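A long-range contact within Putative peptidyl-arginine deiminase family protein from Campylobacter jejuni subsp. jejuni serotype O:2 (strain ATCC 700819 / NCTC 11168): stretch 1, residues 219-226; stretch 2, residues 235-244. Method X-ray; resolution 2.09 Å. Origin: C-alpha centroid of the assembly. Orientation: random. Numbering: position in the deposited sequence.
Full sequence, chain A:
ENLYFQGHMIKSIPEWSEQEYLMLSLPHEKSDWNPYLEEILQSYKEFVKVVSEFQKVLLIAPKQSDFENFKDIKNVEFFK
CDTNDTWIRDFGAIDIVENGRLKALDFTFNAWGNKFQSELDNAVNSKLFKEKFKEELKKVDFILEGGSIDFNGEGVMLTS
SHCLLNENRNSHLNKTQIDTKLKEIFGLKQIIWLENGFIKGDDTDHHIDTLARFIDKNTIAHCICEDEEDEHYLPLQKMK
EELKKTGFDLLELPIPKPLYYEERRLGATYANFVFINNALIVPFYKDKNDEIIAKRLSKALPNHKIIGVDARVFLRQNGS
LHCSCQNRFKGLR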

# COMPACT_ATOMS: atom_id res chain seq x y z
N THR A 219 5.96 16.28 -1.93
CA THR A 219 5.10 16.38 -0.74
C THR A 219 4.89 15.05 -0.02
O THR A 219 4.60 14.03 -0.64
CB THR A 219 3.73 16.94 -1.12
OG1 THR A 219 3.90 18.02 -2.04
CG2 THR A 219 2.98 17.43 0.10
N ILE A 220 5.02 15.09 1.30
CA ILE A 220 4.77 13.94 2.16
C ILE A 220 3.59 14.21 3.08
O ILE A 220 3.57 15.20 3.82
CB ILE A 220 6.01 13.59 3.01
CG1 ILE A 220 7.14 13.12 2.10
CG2 ILE A 220 5.66 12.50 4.02
CD1 ILE A 220 8.47 12.95 2.80
N ALA A 221 2.61 13.30 3.03
CA ALA A 221 1.49 13.33 3.95
C ALA A 221 1.81 12.36 5.07
O ALA A 221 2.23 11.24 4.79
CB ALA A 221 0.21 12.91 3.24
N HIS A 222 1.60 12.78 6.32
CA HIS A 222 2.04 12.00 7.47
C HIS A 222 1.09 12.12 8.66
O HIS A 222 0.49 13.17 8.91
CB HIS A 222 3.47 12.39 7.89
CG HIS A 222 3.59 13.77 8.48
ND1 HIS A 222 3.37 14.03 9.82
CD2 HIS A 222 3.90 14.95 7.91
CE1 HIS A 222 3.53 15.32 10.04
NE2 HIS A 222 3.85 15.90 8.90
N CYS A 223 0.99 11.02 9.41
CA CYS A 223 0.16 10.98 10.60
C CYS A 223 0.64 11.96 11.64
O CYS A 223 1.84 12.21 11.77
CB CYS A 223 0.15 9.58 11.19
SG CYS A 223 -0.67 8.39 10.11
N ILE A 224 -0.30 12.54 12.36
CA ILE A 224 0.00 13.41 13.50
C ILE A 224 -1.07 13.14 14.54
O ILE A 224 -2.12 12.56 14.24
CB ILE A 224 0.07 14.91 13.08
CG1 ILE A 224 0.86 15.75 14.08
CG2 ILE A 224 -1.32 15.51 12.94
CD1 ILE A 224 2.27 15.27 14.38
N CYS A 225 -0.78 13.50 15.79
CA CYS A 225 -1.74 13.37 16.87
C CYS A 225 -1.79 14.68 17.65
O CYS A 225 -0.76 15.20 18.06
CB CYS A 225 -1.34 12.23 17.79
SG CYS A 225 -2.44 12.03 19.20
N GLU A 226 -3.00 15.20 17.84
CA GLU A 226 -3.21 16.51 18.48
C GLU A 226 -3.48 16.41 20.00
O GLU A 226 -3.31 17.40 20.72
CB GLU A 226 -4.36 17.25 17.78
CG GLU A 226 -3.93 17.91 16.47
CD GLU A 226 -5.06 18.14 15.48
OE1 GLU A 226 -6.25 18.11 15.88
OE2 GLU A 226 -4.75 18.35 14.29
N PRO A 235 5.68 10.04 19.87
CA PRO A 235 6.25 9.35 18.71
C PRO A 235 5.96 10.07 17.40
O PRO A 235 6.87 10.23 16.58
CB PRO A 235 5.55 7.99 18.74
CG PRO A 235 5.22 7.77 20.17
CD PRO A 235 4.93 9.12 20.74
N LEU A 236 4.72 10.50 17.21
CA LEU A 236 4.34 11.22 15.99
C LEU A 236 4.89 12.64 15.96
O LEU A 236 5.22 13.14 14.88
CB LEU A 236 2.82 11.21 15.79
CG LEU A 236 2.24 9.82 15.50
CD1 LEU A 236 0.73 9.89 15.34
CD2 LEU A 236 2.88 9.20 14.26
N GLN A 237 5.01 13.28 17.12
CA GLN A 237 5.68 14.59 17.16
C GLN A 237 7.15 14.46 16.78
O GLN A 237 7.68 15.30 16.05
CB GLN A 237 5.53 15.26 18.53
CG GLN A 237 4.16 15.92 18.74
CD GLN A 237 3.93 17.13 17.83
OE1 GLN A 237 4.86 17.88 17.53
NE2 GLN A 237 2.68 17.32 17.41
N LYS A 238 7.82 13.41 17.26
CA LYS A 238 9.21 13.15 16.88
C LYS A 238 9.35 12.81 15.39
O LYS A 238 10.26 13.30 14.72
CB LYS A 238 9.80 12.02 17.73
CG LYS A 238 10.09 12.39 19.17
CD LYS A 238 10.58 11.18 19.94
CE LYS A 238 10.58 11.41 21.44
NZ LYS A 238 10.75 10.13 22.18
N MET A 239 8.45 11.98 14.88
CA MET A 239 8.41 11.69 13.45
C MET A 239 8.25 12.97 12.64
O MET A 239 8.90 13.14 11.61
CB MET A 239 7.28 10.71 13.12
CG MET A 239 7.36 10.12 11.72
SD MET A 239 5.96 9.06 11.33
CE MET A 239 4.67 10.28 11.12
N LYS A 240 7.39 13.87 13.11
CA LYS A 240 7.19 15.16 12.44
C LYS A 240 8.51 15.92 12.31
O LYS A 240 8.85 16.42 11.23
CB LYS A 240 6.15 16.01 13.17
CG LYS A 240 5.82 17.33 12.48
CD LYS A 240 4.89 18.18 13.32
CE LYS A 240 4.71 19.58 12.73
NZ LYS A 240 3.42 20.21 13.15
N GLU A 241 9.25 16.00 13.41
CA GLU A 241 10.54 16.71 13.43
C GLU A 241 11.53 16.11 12.44
O GLU A 241 12.20 16.85 11.71
CB GLU A 241 11.13 16.73 14.84
CG GLU A 241 10.36 17.60 15.83
CD GLU A 241 10.21 19.03 15.36
OE1 GLU A 241 11.16 19.55 14.73
OE2 GLU A 241 9.15 19.64 15.61
N GLU A 242 11.63 14.78 12.41
CA GLU A 242 12.43 14.08 11.40
C GLU A 242 12.04 14.50 9.98
O GLU A 242 12.89 14.82 9.16
CB GLU A 242 12.23 12.57 11.51
CG GLU A 242 13.26 11.84 12.32
CD GLU A 242 12.94 10.37 12.40
OE1 GLU A 242 13.64 9.57 11.75
OE2 GLU A 242 11.97 10.01 13.09
N LEU A 243 10.74 14.49 9.71
CA LEU A 243 10.25 14.81 8.37
C LEU A 243 10.50 16.27 8.00
O LEU A 243 10.68 16.58 6.83
CB LEU A 243 8.76 14.47 8.25
CG LEU A 243 8.43 12.96 8.23
CD1 LEU A 243 6.94 12.73 8.27
CD2 LEU A 243 9.04 12.29 7.02
N LYS A 244 10.55 17.15 9.00
CA LYS A 244 10.89 18.55 8.76
C LYS A 244 12.33 18.73 8.27
O LYS A 244 12.62 19.70 7.58
CB LYS A 244 10.61 19.41 10.00
CG LYS A 244 9.14 19.76 10.14
CD LYS A 244 8.75 20.02 11.58
CE LYS A 244 9.35 21.31 12.10
NZ LYS A 244 8.71 21.70 13.39

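How do the two backbones lie against each other? Residues 219-224 form a β-strand, and stretch 2 is part of a helix that begins earlier in the chain. Their N-to-C directions differ by 151°, so the helix runs roughly antiparallel to the strand, and the axes approach to 7.9 Å. The spacing is uneven: the CA atoms of I224 and L236 are 5.5 Å apart, whereas those of I220 and L243 are separated by 8.3 Å. No hydrogen bond crosses between the stretches. The helix spends its backbone groups internally, as in M239 N to P235 O (2.9 Å) and L243 N to M239 O (3.0 Å), and side-chain packing makes the contact.

Which helix residues supply that packing? L236, M239 and L243 point their CA-to-CB bonds toward the strand, and their spacing of three and four residues brings them to one side of the helix. L236 packs against both C223 and C225: its CD2 lies 4.1 Å from C223 CB, and its CD1 is 4.0 Å from C225 CB. The small cysteine side chains are buried here beside the branched leucine. At the other end, L243 CD2 reaches I220 CD1 at 4.3 Å, an apolar contact that helps span the wider gap.

How does a histidine fit into this largely apolar layer? The CA-to-CB bond of H222 points toward the helix, and its CB packs 3.5 Å from L243 CD1 and 4.0 Å from M239 CE. The same methionine methyl also lies 3.5 Å from C223 O, so the long, unbranched side chain reaches the strand backbone as well as the histidine. The H222 ring keeps a polar partner within its own stretch: ND1 donates a hydrogen bond to C223 O at 3.1 Å. Its CE1 meets the aliphatic part of K240, 3.9 Å from CG.

What closes the contact around I224? Its CA-to-CB bond points away from the helix, but the t, p rotamer brings the end of the side chain back, placing CD1 3.7 Å from L236 O and 4.3 Å from L236 CB. The same methyl lies 3.7 Å from Q237 NE2 and 4.1 Å from K240 CD. Q237 and K240 are both partly exposed. Q237 brings its amide end to I224, a van der Waals contact with the methyl, whereas K240 offers aliphatic carbons. The extended lysine lays its methylenes against I224 and H222, while its NZ is hydrogen-bonded elsewhere in the structure. Altogether, the two stretches bury 452 Å², counting both sides.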